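Kelch domain-containing protein (Colletotrichum graminicola M1.001, PDB 5C86) probably oxidises alcohols to aldehydes with molecular oxygen, as a copper-radical oxidase of the galactose oxidase-like AA5 family. Local coordinates at residues Ala233-Tyr239 / Asn253-Leu259; Val227-Val232 / Gln429-Pro433; Lys46-Ser50 / Ser60-Val64; Gln65-Met71 / Glu104-Pro110. One frame throughout, in Å; residues are numbered along the deposited sequence. Where two conformers were deposited one is given.

How the contacts relate
In this seven-bladed kelch propeller, the 412-422/431-438 hairpin of the C-terminal early-set domain enters the ring. Contacts 3 and 4 come first along the chain, about 9 Å apart between centres: contact 3 pairs the two outer strands of the first blade, and contact 4 ties the outermost, 63-66, to the next. Across the chain's centre, contacts 1 and 2 share a blade, centres about 11 Å apart, with Phe237 N 2.9 Å from Val227 O; contact 1 is nested within the loop that contact 2 closes. Contacts 2 and 4 have centres about 30 Å apart. Contact 2 joins the propeller to the domain carrying His423; contacts 3 and 4 build and join blades at the periphery.

Contact 1 (Ala233-Tyr239 / Asn253-Leu259); sequences AGKIFTY and NAHILTL
Strands 235-239 and 254-258 run antiparallel, their axes 4.6 Å apart at closest approach and 158° between directions. Set Ile236 opposite Leu257 and Thr238 opposite His255 as hydrogen-bonded pairs: Ile236 N to Leu257 O is 2.9 Å, Leu257 N to Ile236 O 2.8 Å, Thr238 N to His255 O 2.9 Å and His255 N to Thr238 O 3.1 Å. Gly234, with phi 73°, lies so close that a CB would strike Leu259 O; its own O takes Leu259 N at 2.9 Å. These are the two middle strands of a four-stranded kelch propeller blade, so each sheet face packs against a neighbouring blade. On one face, Ala254 is the hollow: the t rotamers of Phe237 and Tyr239 bring CE1 of Phe237 to 4.3 Å and CD1 of Tyr239 to 3.9 Å from Ala254 CB, while the Phe237 ring stacks on Phe315. Lys235 (chi1 and chi2 both m) bends over the strand gap until NZ bonds Thr258 OG1 at 2.8 Å. On the other face, Ile236 CD1 nests against Leu259 CD1 at 3.6 Å, and Thr238 CG2 meets Leu257 CD1 at 4.0 Å. Water 1 plugs the remaining notch, 2.8 Å from both Thr238 OG1 and His255 ND1.

Contact 2 (Val227-Val232 / Gln429-Pro433); sequences VMYDAV and QRRIP
This is an interdomain contact, buried near the centre of the molecule: the innermost strand of a propeller blade, 225-230, meets the early-set hairpin strand 431-438. In the galactose oxidase family such a hairpin reaches into the propeller's central channel; here it carries His423, a copper ligand in the metal-bound protein, with no metal in this model. The two segments run 35° apart end to end. Tyr229 and Asp230 form a classic beta bulge opposite Lys235, and the chain turns a corner at Tyr229. Around that corner the backbones are bonded twice through Arg431: its N donates to Met228 O at 3.1 Å, and its O accepts from Ala231 N at 2.8 Å. Past the bulge, Ala231 CB packs on Ile432 CG1 at 3.8 Å and Val232 CG2 on Ile432 CG2 at 3.7 Å. At the other end, Val227 CG2 rests 3.5 Å from Gln429 CD, whose amide bonds Ala283 and Val285. The Met228 side chain (t, t, m) lays SD over one face of the Arg430 guanidinium, 3.5 Å from Arg430 NH1; that group also bonds Ser183 O and Val455 O. Asp230 OD1 accepts a hydrogen bond from Ala233 N. Arg431, extended with chi1 to chi3 all t, reaches alongside the corner: its NH1 donates to Tyr229 O and water 2, each at 3.0 Å, and that water donates to Asp230 OD2 at 2.7 Å.

Contact 3 (Lys46-Ser50 / Ser60-Val64); sequences KTYTS and SDAIV
Lys46 leads in with an extended backbone, its CB 3.8 Å from Val64 CG1. Thr47 opens the strand and turns its side chain away from segment 60-64; its OG1 bonds instead to His69 O and Met71 N, while its O takes a CA-H...O contact from Val64 CA at 3.5 Å. Tyr48 pairs with Val64 as an antiparallel non-hydrogen-bonded pair, CA atoms 4.6 Å apart. With chi1 at m, the Tyr48 ring lies so that Val64 CG2 sits over its face, 3.7 Å from the ring centroid and 21° off the normal, a CH-pi contact; Tyr48 CD2 also reaches Ala62 CB at 4.0 Å. Next comes the hydrogen-bonded pair Thr49 and Ile63, with Thr49 N to Ile63 O 2.9 Å and Ile63 N to Thr49 O 3.0 Å. Thr49 OG1, on the face opposite Tyr48, bonds to Gln65 OE1. At Ser50 a side-chain bond adds to the backbone pairing: chi1 at t lets Ser50 OG donate to Ser60 O at 2.9 Å. Ser60 OG in turn bonds Leu51 N, further fastening the incoming end of its segment. The two segments run 176° apart, as expected for a beta hairpin, and strands 47-52 and 63-66 are the two outer strands of a four-stranded propeller blade.

Contact 4 (Gln65-Met71 / Glu104-Pro110); sequences QNTQHDM and ESSPWTP
A glutamine side chain, Gln65, does much of the work here, its carboxamide lodged in the 104-108 turn. Extended (chi1 and chi2 both t), it donates from NE2 to Ser106 O at 2.7 Å and Glu104 O at 2.9 Å; OE1 takes a weak bond from Trp108 NE1 at 3.3 Å, besides its bond to Thr49 OG1. Gln65 O accepts Trp108 N at 3.1 Å. Gln65 and Asn66 form a classic beta bulge facing Thr47, ending strand 63-66; an Asx turn follows, with Gln68 N to Asn66 OD1 3.1 Å. The turn brings round Met71 (m, t, m), whose SD and CE lie over the Trp108 six-membered ring, 3.9 and 3.8 Å from its centroid: a Met-aromatic contact. Water 4 donates to Asn66 OD1 at 3.0 Å and Trp108 O at 3.1 Å. The end of strand 63-66 is thus joined to the loop leading into strand 109-111 of the next propeller blade by neutral hydrogen bonds and Met-aromatic packing, a join that depends on where the loop's backbone carbonyls lie rather than on charge.

Contact 1 (Ala233-Tyr239 / Asn253-Leu259)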
loop_
_atom_site.group_PDB
_atom_site.type_symbol
_atom_site.label_atom_id
_atom_site.label_comp_id
_atom_site.label_asym_id
_atom_site.label_seq_id
_atom_site.Cartn_x
_atom_site.Cartn_y
_atom_site.Cartn_z
ATOM N N ALA A 233 -16.935 -1.505 -6.318
ATOM C CA ALA A 233 -17.738 -0.274 -6.450
ATOM C C ALA A 233 -16.901 0.876 -6.943
ATOM O O ALA A 233 -17.433 1.998 -7.089
ATOM C CB ALA A 233 -18.369 0.060 -5.096
ATOM N N GLY A 234 -15.584 0.656 -7.136
ATOM C CA GLY A 234 -14.773 1.727 -7.641
ATOM C C GLY A 234 -14.497 2.827 -6.619
ATOM O O GLY A 234 -14.336 3.949 -6.999
ATOM N N LYS A 235 -14.407 2.519 -5.348
ATOM C CA LYS A 235 -14.352 3.503 -4.306
ATOM C C LYS A 235 -12.944 3.679 -3.717
ATOM O O LYS A 235 -12.291 2.680 -3.310
ATOM C CB LYS A 235 -15.242 3.145 -3.155
ATOM C CG LYS A 235 -16.707 2.951 -3.500
ATOM C CD LYS A 235 -17.399 4.249 -3.615
ATOM C CE LYS A 235 -18.905 4.064 -3.773
ATOM N NZ LYS A 235 -19.487 5.394 -3.989
ATOM N N ILE A 236 -12.476 4.917 -3.736
ATOM C CA ILE A 236 -11.158 5.303 -3.187
ATOM C C ILE A 236 -11.321 6.366 -2.108
ATOM O O ILE A 236 -11.977 7.385 -2.357
ATOM C CB ILE A 236 -10.232 5.755 -4.276
ATOM C CG1 ILE A 236 -10.138 4.708 -5.386
ATOM C CG2 ILE A 236 -8.865 6.146 -3.717
ATOM C CD1 ILE A 236 -9.424 5.212 -6.576
ATOM N N PHE A 237 -10.718 6.175 -0.943
ATOM C CA PHE A 237 -10.729 7.168 0.110
ATOM C C PHE A 237 -9.440 7.940 0.005
ATOM O O PHE A 237 -8.358 7.345 -0.262
ATOM C CB PHE A 237 -10.721 6.442 1.451
ATOM C CG PHE A 237 -10.370 7.278 2.643
ATOM C CD1 PHE A 237 -11.293 8.169 3.194
ATOM C CD2 PHE A 237 -9.178 7.097 3.278
ATOM C CE1 PHE A 237 -11.020 8.894 4.297
ATOM C CE2 PHE A 237 -8.885 7.842 4.430
ATOM C CZ PHE A 237 -9.823 8.692 4.981
ATOM N N THR A 238 -9.508 9.251 0.205
ATOM C CA THR A 238 -8.305 10.125 0.197
ATOM C C THR A 238 -8.261 10.966 1.382
ATOM O O THR A 238 -9.325 11.350 1.906
ATOM C CB THR A 238 -8.227 11.030 -1.035
ATOM O OG1 THR A 238 -9.230 12.093 -0.952
ATOM C CG2 THR A 238 -8.367 10.215 -2.340
ATOM N N TYR A 239 -7.062 11.300 1.928
ATOM C CA TYR A 239 -6.973 12.046 3.178
ATOM C C TYR A 239 -5.711 12.886 3.208
ATOM O O TYR A 239 -4.629 12.369 2.997
ATOM C CB TYR A 239 -6.936 11.119 4.422
ATOM C CG TYR A 239 -7.083 11.864 5.729
ATOM C CD1 TYR A 239 -8.344 12.249 6.125
ATOM C CD2 TYR A 239 -6.021 12.232 6.494
ATOM C CE1 TYR A 239 -8.560 12.961 7.270
ATOM C CE2 TYR A 239 -6.202 12.956 7.655
ATOM C CZ TYR A 239 -7.501 13.268 8.043
ATOM O OH TYR A 239 -7.748 13.975 9.227
ATOM N N ASN A 253 -8.469 17.125 5.258
ATOM C CA ASN A 253 -9.510 16.950 4.253
ATOM C C ASN A 253 -9.656 15.479 3.899
ATOM O O ASN A 253 -8.697 14.726 3.771
ATOM C CB ASN A 253 -9.221 17.732 2.983
ATOM C CG ASN A 253 -9.264 19.237 3.169
ATOM O OD1 ASN A 253 -9.748 19.765 4.161
ATOM N ND2 ASN A 253 -8.803 19.909 2.197
ATOM N N ALA A 254 -10.895 15.046 3.697
ATOM C CA ALA A 254 -11.285 13.617 3.527
ATOM C C ALA A 254 -12.280 13.592 2.327
ATOM O O ALA A 254 -13.266 14.335 2.326
ATOM C CB ALA A 254 -11.857 13.075 4.738
ATOM N N HIS A 255 -12.047 12.710 1.383
ATOM C CA HIS A 255 -12.889 12.565 0.172
ATOM C C HIS A 255 -13.069 11.101 -0.157
ATOM O O HIS A 255 -12.219 10.246 0.181
ATOM C CB HIS A 255 -12.337 13.238 -1.063
ATOM C CG HIS A 255 -12.236 14.708 -0.947
ATOM N ND1 HIS A 255 -11.197 15.359 -0.293
ATOM C CD2 HIS A 255 -13.096 15.683 -1.356
ATOM C CE1 HIS A 255 -11.412 16.676 -0.340
ATOM N NE2 HIS A 255 -12.557 16.896 -0.979
ATOM N N ILE A 256 -14.226 10.762 -0.745
ATOM C CA ILE A 256 -14.418 9.490 -1.414
ATOM C C ILE A 256 -14.592 9.733 -2.897
ATOM O O ILE A 256 -15.456 10.518 -3.276
ATOM C CB ILE A 256 -15.637 8.711 -0.842
ATOM C CG1 ILE A 256 -15.396 8.190 0.573
ATOM C CG2 ILE A 256 -16.061 7.595 -1.831
ATOM C CD1 ILE A 256 -16.673 7.722 1.281
ATOM N N LEU A 257 -13.791 9.059 -3.701
ATOM C CA LEU A 257 -13.798 9.086 -5.159
ATOM C C LEU A 257 -14.523 7.872 -5.635
ATOM O O LEU A 257 -14.346 6.743 -5.053
ATOM C CB LEU A 257 -12.386 9.058 -5.742
ATOM C CG LEU A 257 -11.326 9.956 -5.146
ATOM C CD1 LEU A 257 -10.054 9.951 -5.973
ATOM C CD2 LEU A 257 -11.677 11.307 -4.711
ATOM N N THR A 258 -15.383 8.009 -6.694
ATOM C CA THR A 258 -16.063 6.854 -7.244
ATOM C C THR A 258 -15.744 6.800 -8.710
ATOM O O THR A 258 -16.027 7.760 -9.423
ATOM C CB THR A 258 -17.612 6.949 -7.021
ATOM O OG1 THR A 258 -17.942 7.088 -5.633
ATOM C CG2 THR A 258 -18.294 5.705 -7.542
ATOM N N LEU A 259 -15.138 5.721 -9.168
ATOM C CA LEU A 259 -14.648 5.524 -10.507
ATOM C C LEU A 259 -15.757 4.906 -11.282
ATOM O O LEU A 259 -16.374 3.962 -10.811
ATOM C CB LEU A 259 -13.415 4.597 -10.546
ATOM C CG LEU A 259 -12.072 5.315 -10.203
ATOM C CD1 LEU A 259 -12.098 5.989 -8.855
ATOM C CD2 LEU A 259 -10.979 4.294 -10.235
HETATM O O HOH W 1 -8.831 14.241 0.830
#

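Contact 2 (Val227-Val232 / Gln429-Pro433)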
loop_
_atom_site.group_PDB
_atom_site.type_symbol
_atom_site.label_atom_id
_atom_site.label_comp_id
_atom_site.label_asym_id
_atom_site.label_seq_id
_atom_site.Cartn_x
_atom_site.Cartn_y
_atom_site.Cartn_z
ATOM N N VAL A 227 -6.599 5.020 -0.593
ATOM C CA VAL A 227 -6.754 3.587 -0.626
ATOM C C VAL A 227 -8.059 3.194 -1.270
ATOM O O VAL A 227 -9.092 3.736 -0.940
ATOM C CB VAL A 227 -6.579 2.874 0.725
ATOM C CG1 VAL A 227 -7.628 3.367 1.671
ATOM C CG2 VAL A 227 -6.632 1.380 0.569
ATOM N N MET A 228 -7.998 2.163 -2.124
ATOM C CA MET A 228 -9.141 1.608 -2.754
ATOM C C MET A 228 -9.748 0.590 -1.807
ATOM O O MET A 228 -9.341 -0.550 -1.757
ATOM C CB MET A 228 -8.754 0.966 -4.068
ATOM C CG MET A 228 -9.968 0.524 -4.875
ATOM S SD MET A 228 -9.569 -0.147 -6.484
ATOM C CE MET A 228 -9.266 1.382 -7.343
ATOM N N TYR A 229 -10.779 1.002 -1.094
ATOM C CA TYR A 229 -11.382 0.199 -0.062
ATOM C C TYR A 229 -12.540 -0.667 -0.575
ATOM O O TYR A 229 -12.989 -1.569 0.132
ATOM C CB TYR A 229 -11.831 1.062 1.124
ATOM C CG TYR A 229 -12.979 1.977 0.825
ATOM C CD1 TYR A 229 -14.242 1.537 0.893
ATOM C CD2 TYR A 229 -12.744 3.266 0.425
ATOM C CE1 TYR A 229 -15.299 2.412 0.592
ATOM C CE2 TYR A 229 -13.746 4.156 0.098
ATOM C CZ TYR A 229 -15.014 3.675 0.176
ATOM O OH TYR A 229 -16.030 4.564 -0.071
ATOM N N ASP A 230 -13.105 -0.384 -1.764
ATOM C CA ASP A 230 -14.093 -1.282 -2.341
ATOM C C ASP A 230 -13.880 -1.228 -3.825
ATOM O O ASP A 230 -14.434 -0.325 -4.506
ATOM C CB ASP A 230 -15.514 -0.918 -1.944
ATOM C CG ASP A 230 -16.549 -1.864 -2.567
ATOM O OD1 ASP A 230 -16.199 -2.627 -3.521
ATOM O OD2 ASP A 230 -17.689 -1.884 -2.048
ATOM N N ALA A 231 -13.055 -2.125 -4.347
ATOM C CA ALA A 231 -12.709 -2.071 -5.759
ATOM C C ALA A 231 -13.881 -2.443 -6.671
ATOM O O ALA A 231 -13.942 -1.945 -7.802
ATOM C CB ALA A 231 -11.556 -2.948 -6.014
ATOM N N VAL A 232 -14.795 -3.233 -6.173
ATOM C CA VAL A 232 -15.949 -3.636 -6.976
ATOM C C VAL A 232 -16.827 -2.391 -7.281
ATOM O O VAL A 232 -17.292 -2.203 -8.413
ATOM C CB VAL A 232 -16.719 -4.739 -6.239
ATOM C CG1 VAL A 232 -18.029 -5.051 -6.962
ATOM C CG2 VAL A 232 -15.892 -6.016 -6.108
ATOM N N GLN A 429 -2.389 -2.174 -2.358
ATOM C CA GLN A 429 -3.482 -2.558 -1.507
ATOM C C GLN A 429 -4.845 -2.149 -2.132
ATOM O O GLN A 429 -5.036 -1.037 -2.456
ATOM C CB GLN A 429 -3.376 -2.013 -0.073
ATOM C CG GLN A 429 -3.520 -0.584 0.057
ATOM C CD GLN A 429 -3.626 -0.090 1.564
ATOM O OE1 GLN A 429 -4.077 -0.768 2.528
ATOM N NE2 GLN A 429 -3.223 1.095 1.715
ATOM N N ARG A 430 -5.739 -3.093 -2.145
ATOM C CA ARG A 430 -7.137 -2.850 -2.416
ATOM C C ARG A 430 -7.946 -3.928 -1.805
ATOM O O ARG A 430 -7.494 -5.062 -1.619
ATOM C CB ARG A 430 -7.373 -2.790 -3.941
ATOM C CG ARG A 430 -7.022 -4.039 -4.708
ATOM C CD ARG A 430 -7.419 -3.971 -6.177
ATOM N NE ARG A 430 -6.697 -2.873 -6.829
ATOM C CZ ARG A 430 -7.114 -2.177 -7.909
ATOM N NH1 ARG A 430 -8.233 -2.549 -8.602
ATOM N NH2 ARG A 430 -6.364 -1.178 -8.326
ATOM N N ARG A 431 -9.184 -3.615 -1.518
ATOM C CA ARG A 431 -10.130 -4.567 -0.954
ATOM C C ARG A 431 -11.318 -4.810 -1.911
ATOM O O ARG A 431 -11.870 -3.862 -2.465
ATOM C CB ARG A 431 -10.729 -4.037 0.318
ATOM C CG ARG A 431 -11.919 -4.812 0.859
ATOM C CD ARG A 431 -12.337 -4.289 2.239
ATOM N NE ARG A 431 -13.638 -4.845 2.705
ATOM C CZ ARG A 431 -14.815 -4.431 2.297
ATOM N NH1 ARG A 431 -14.936 -3.408 1.461
ATOM N NH2 ARG A 431 -15.888 -4.984 2.792
ATOM N N ILE A 432 -11.664 -6.060 -2.050
ATOM C CA ILE A 432 -12.815 -6.569 -2.778
ATOM C C ILE A 432 -13.716 -7.295 -1.789
ATOM O O ILE A 432 -13.354 -8.344 -1.284
ATOM C CB ILE A 432 -12.332 -7.488 -3.894
ATOM C CG1 ILE A 432 -11.565 -6.629 -4.936
ATOM C CG2 ILE A 432 -13.500 -8.339 -4.492
ATOM C CD1 ILE A 432 -10.740 -7.511 -5.868
ATOM N N PRO A 433 -14.911 -6.784 -1.523
ATOM C CA PRO A 433 -15.867 -7.581 -0.732
ATOM C C PRO A 433 -16.390 -8.704 -1.558
ATOM O O PRO A 433 -16.429 -8.619 -2.789
ATOM C CB PRO A 433 -16.987 -6.605 -0.421
ATOM C CG PRO A 433 -16.935 -5.630 -1.501
ATOM C CD PRO A 433 -15.518 -5.551 -2.014
HETATM O O HOH W 2 -17.529 -2.268 0.611
#

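Contact 3 (Lys46-Ser50 / Ser60-Val64)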
loop_
_atom_site.group_PDB
_atom_site.type_symbol
_atom_site.label_atom_id
_atom_site.label_comp_id
_atom_site.label_asym_id
_atom_site.label_seq_id
_atom_site.Cartn_x
_atom_site.Cartn_y
_atom_site.Cartn_z
ATOM N N LYS A 46 23.695 -1.140 -2.662
ATOM C CA LYS A 46 23.231 -2.357 -1.999
ATOM C C LYS A 46 22.116 -1.956 -1.055
ATOM O O LYS A 46 21.953 -0.774 -0.775
ATOM C CB LYS A 46 24.423 -3.036 -1.237
ATOM C CG LYS A 46 24.875 -2.310 -0.000
ATOM C CD LYS A 46 26.304 -2.803 0.400
ATOM C CE LYS A 46 26.623 -2.344 1.797
ATOM N NZ LYS A 46 28.017 -2.749 2.215
ATOM N N THR A 47 21.390 -2.950 -0.553
ATOM C CA THR A 47 20.378 -2.708 0.487
ATOM C C THR A 47 20.424 -3.678 1.624
ATOM O O THR A 47 20.491 -4.915 1.351
ATOM C CB THR A 47 18.930 -2.767 -0.164
ATOM O OG1 THR A 47 18.866 -2.038 -1.372
ATOM C CG2 THR A 47 17.881 -2.319 0.841
ATOM N N TYR A 48 20.303 -3.156 2.812
ATOM C CA TYR A 48 20.097 -3.883 4.045
ATOM C C TYR A 48 18.604 -4.176 4.232
ATOM O O TYR A 48 17.796 -3.276 4.131
ATOM C CB TYR A 48 20.626 -3.174 5.254
ATOM C CG TYR A 48 22.129 -3.276 5.339
ATOM C CD1 TYR A 48 22.944 -2.356 4.681
ATOM C CD2 TYR A 48 22.726 -4.314 6.083
ATOM C CE1 TYR A 48 24.357 -2.445 4.803
ATOM C CE2 TYR A 48 24.112 -4.418 6.186
ATOM C CZ TYR A 48 24.908 -3.474 5.554
ATOM O OH TYR A 48 26.287 -3.567 5.635
ATOM N N THR A 49 18.301 -5.417 4.642
ATOM C CA THR A 49 16.909 -5.885 4.889
ATOM C C THR A 49 16.858 -6.648 6.149
ATOM O O THR A 49 17.899 -7.202 6.642
ATOM C CB THR A 49 16.303 -6.664 3.731
ATOM O OG1 THR A 49 16.799 -8.030 3.740
ATOM C CG2 THR A 49 16.525 -6.041 2.392
ATOM N N SER A 50 15.681 -6.727 6.731
ATOM C CA SER A 50 15.444 -7.563 7.904
ATOM C C SER A 50 14.023 -8.115 7.776
ATOM O O SER A 50 13.204 -7.594 7.002
ATOM C CB SER A 50 15.650 -6.808 9.187
ATOM O OG SER A 50 15.248 -7.502 10.363
ATOM N N SER A 60 15.063 -11.023 12.272
ATOM C CA SER A 60 16.344 -11.467 11.702
ATOM C C SER A 60 17.420 -10.361 11.769
ATOM O O SER A 60 17.101 -9.152 11.780
ATOM C CB SER A 60 16.141 -11.909 10.250
ATOM O OG SER A 60 16.050 -10.815 9.349
ATOM N N ASP A 61 18.691 -10.772 11.770
ATOM C CA ASP A 61 19.744 -9.805 11.666
ATOM C C ASP A 61 19.702 -9.133 10.300
ATOM O O ASP A 61 19.285 -9.724 9.272
ATOM C CB ASP A 61 21.132 -10.493 11.852
ATOM C CG ASP A 61 21.286 -11.190 13.206
ATOM O OD1 ASP A 61 20.853 -10.689 14.265
ATOM O OD2 ASP A 61 21.909 -12.268 13.214
ATOM N N ALA A 62 20.242 -7.920 10.241
ATOM C CA ALA A 62 20.264 -7.204 8.987
ATOM C C ALA A 62 21.201 -7.886 8.025
ATOM O O ALA A 62 22.338 -8.222 8.413
ATOM C CB ALA A 62 20.666 -5.745 9.201
ATOM N N ILE A 63 20.758 -8.152 6.810
ATOM C CA ILE A 63 21.604 -8.672 5.772
ATOM C C ILE A 63 21.616 -7.803 4.548
ATOM O O ILE A 63 20.627 -7.108 4.249
ATOM C CB ILE A 63 21.239 -10.139 5.362
ATOM C CG1 ILE A 63 19.934 -10.199 4.572
ATOM C CG2 ILE A 63 21.177 -11.022 6.636
ATOM C CD1 ILE A 63 19.404 -11.606 4.273
ATOM N N VAL A 64 22.688 -7.901 3.767
ATOM C CA VAL A 64 22.772 -7.326 2.493
ATOM C C VAL A 64 22.088 -8.188 1.465
ATOM O O VAL A 64 22.660 -9.038 0.770
ATOM C CB VAL A 64 24.220 -6.915 2.062
ATOM C CG1 VAL A 64 24.180 -6.324 0.657
ATOM C CG2 VAL A 64 24.787 -5.940 3.037
#

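Contact 4 (Gln65-Met71 / Glu104-Pro110)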
loop_
_atom_site.group_PDB
_atom_site.type_symbol
_atom_site.label_atom_id
_atom_site.label_comp_id
_atom_site.label_asym_id
_atom_site.label_seq_id
_atom_site.Cartn_x
_atom_site.Cartn_y
_atom_site.Cartn_z
ATOM N N GLN A 65 20.770 -7.993 1.346
ATOM C CA GLN A 65 19.996 -8.965 0.606
ATOM C C GLN A 65 19.975 -8.583 -0.830
ATOM O O GLN A 65 19.682 -9.406 -1.677
ATOM C CB GLN A 65 18.537 -9.045 1.148
ATOM C CG GLN A 65 17.857 -10.319 0.696
ATOM C CD GLN A 65 16.383 -10.331 1.007
ATOM O OE1 GLN A 65 15.868 -9.404 1.680
ATOM N NE2 GLN A 65 15.693 -11.394 0.573
ATOM N N ASN A 66 20.285 -7.293 -1.141
ATOM C CA ASN A 66 20.396 -6.855 -2.476
ATOM C C ASN A 66 21.807 -6.255 -2.649
ATOM O O ASN A 66 22.137 -5.292 -1.991
ATOM C CB ASN A 66 19.338 -5.765 -2.821
ATOM C CG ASN A 66 19.280 -5.504 -4.284
ATOM O OD1 ASN A 66 20.295 -5.631 -5.004
ATOM N ND2 ASN A 66 18.115 -5.207 -4.817
ATOM N N THR A 67 22.606 -6.922 -3.494
ATOM C CA THR A 67 24.035 -6.546 -3.643
ATOM C C THR A 67 24.311 -5.595 -4.761
ATOM O O THR A 67 25.494 -5.201 -4.911
ATOM C CB THR A 67 24.894 -7.857 -3.931
ATOM O OG1 THR A 67 24.634 -8.381 -5.263
ATOM C CG2 THR A 67 24.710 -8.809 -2.812
ATOM N N GLN A 68 23.329 -5.247 -5.584
ATOM C CA GLN A 68 23.458 -4.403 -6.766
ATOM C C GLN A 68 22.675 -3.054 -6.788
ATOM O O GLN A 68 22.929 -2.217 -7.632
ATOM C CB GLN A 68 23.021 -5.161 -8.003
ATOM C CG GLN A 68 23.938 -6.373 -8.309
ATOM C CD GLN A 68 23.637 -7.102 -9.629
ATOM O OE1 GLN A 68 23.537 -6.513 -10.724
ATOM N NE2 GLN A 68 23.468 -8.416 -9.523
ATOM N N HIS A 69 21.653 -2.933 -5.923
ATOM C CA HIS A 69 20.645 -1.834 -5.971
ATOM C C HIS A 69 20.472 -1.402 -4.549
ATOM O O HIS A 69 20.227 -2.236 -3.641
ATOM C CB HIS A 69 19.376 -2.440 -6.594
ATOM C CG HIS A 69 18.222 -1.521 -6.811
ATOM N ND1 HIS A 69 17.104 -1.976 -7.495
ATOM C CD2 HIS A 69 17.976 -0.230 -6.487
ATOM C CE1 HIS A 69 16.206 -1.011 -7.557
ATOM N NE2 HIS A 69 16.725 0.070 -7.019
ATOM N N ASP A 70 20.657 -0.078 -4.310
ATOM C CA ASP A 70 20.271 0.563 -3.063
ATOM C C ASP A 70 18.833 1.049 -3.256
ATOM O O ASP A 70 18.574 1.952 -4.076
ATOM C CB ASP A 70 21.146 1.831 -2.789
ATOM C CG ASP A 70 20.913 2.392 -1.423
ATOM O OD1 ASP A 70 19.709 2.378 -0.981
ATOM O OD2 ASP A 70 21.815 2.869 -0.708
ATOM N N MET A 71 17.923 0.300 -2.633
ATOM C CA MET A 71 16.509 0.421 -2.880
ATOM C C MET A 71 15.786 1.469 -2.001
ATOM O O MET A 71 14.574 1.379 -1.778
ATOM C CB MET A 71 15.844 -0.960 -2.709
ATOM C CG MET A 71 16.288 -1.987 -3.714
ATOM S SD MET A 71 15.397 -3.562 -3.622
ATOM C CE MET A 71 15.702 -3.915 -1.994
ATOM N N GLU A 104 12.648 -16.320 1.271
ATOM C CA GLU A 104 12.377 -14.975 1.772
ATOM C C GLU A 104 13.676 -14.183 2.019
ATOM O O GLU A 104 13.637 -12.967 1.976
ATOM C CB GLU A 104 11.720 -15.090 3.113
ATOM C CG GLU A 104 10.372 -15.722 3.039
ATOM C CD GLU A 104 9.862 -15.847 4.441
ATOM O OE1 GLU A 104 10.538 -16.497 5.307
ATOM O OE2 GLU A 104 8.842 -15.278 4.700
ATOM N N SER A 105 14.775 -14.881 2.363
ATOM C CA SER A 105 16.087 -14.298 2.587
ATOM C C SER A 105 17.013 -14.514 1.399
ATOM O O SER A 105 18.174 -14.126 1.456
ATOM C CB SER A 105 16.685 -14.861 3.861
ATOM O OG SER A 105 15.752 -14.651 4.915
ATOM N N SER A 106 16.510 -15.041 0.290
ATOM C CA SER A 106 17.306 -15.223 -0.878
ATOM C C SER A 106 17.679 -13.864 -1.547
ATOM O O SER A 106 17.085 -12.819 -1.221
ATOM C CB SER A 106 16.593 -16.190 -1.818
ATOM O OG SER A 106 15.472 -15.653 -2.552
ATOM N N PRO A 107 18.616 -13.867 -2.517
ATOM C CA PRO A 107 19.066 -12.583 -3.079
ATOM C C PRO A 107 18.007 -11.925 -3.955
ATOM O O PRO A 107 17.323 -12.595 -4.729
ATOM C CB PRO A 107 20.305 -12.968 -3.907
ATOM C CG PRO A 107 20.812 -14.262 -3.235
ATOM C CD PRO A 107 19.557 -14.984 -2.860
ATOM N N TRP A 108 17.931 -10.603 -3.876
ATOM C CA TRP A 108 17.178 -9.862 -4.875
ATOM C C TRP A 108 17.922 -10.030 -6.163
ATOM O O TRP A 108 19.188 -9.981 -6.179
ATOM C CB TRP A 108 17.124 -8.382 -4.512
ATOM C CG TRP A 108 16.236 -8.097 -3.294
ATOM C CD1 TRP A 108 16.455 -8.349 -2.004
ATOM C CD2 TRP A 108 14.908 -7.497 -3.372
ATOM N NE1 TRP A 108 15.354 -7.944 -1.229
ATOM C CE2 TRP A 108 14.426 -7.419 -2.081
ATOM C CE3 TRP A 108 14.147 -7.036 -4.416
ATOM C CZ2 TRP A 108 13.153 -6.895 -1.788
ATOM C CZ3 TRP A 108 12.952 -6.508 -4.147
ATOM C CH2 TRP A 108 12.462 -6.450 -2.853
ATOM N N THR A 109 17.251 -10.169 -7.248
ATOM C CA THR A 109 17.948 -10.288 -8.537
ATOM C C THR A 109 17.590 -9.177 -9.510
ATOM O O THR A 109 16.539 -8.551 -9.415
ATOM C CB THR A 109 17.641 -11.675 -9.108
ATOM O OG1 THR A 109 16.242 -11.775 -9.480
ATOM C CG2 THR A 109 18.054 -12.756 -8.124
ATOM N N PRO A 110 18.395 -8.928 -10.553
ATOM C CA PRO A 110 18.123 -7.845 -11.425
ATOM C C PRO A 110 17.157 -8.137 -12.494
ATOM O O PRO A 110 17.075 -9.237 -13.017
ATOM C CB PRO A 110 19.527 -7.544 -12.079
ATOM C CG PRO A 110 20.169 -8.855 -12.028
ATOM C CD PRO A 110 19.773 -9.443 -10.718
HETATM O O HOH W 3 21.465 -9.409 -4.673
HETATM O O HOH W 4 20.281 -7.356 -7.516
#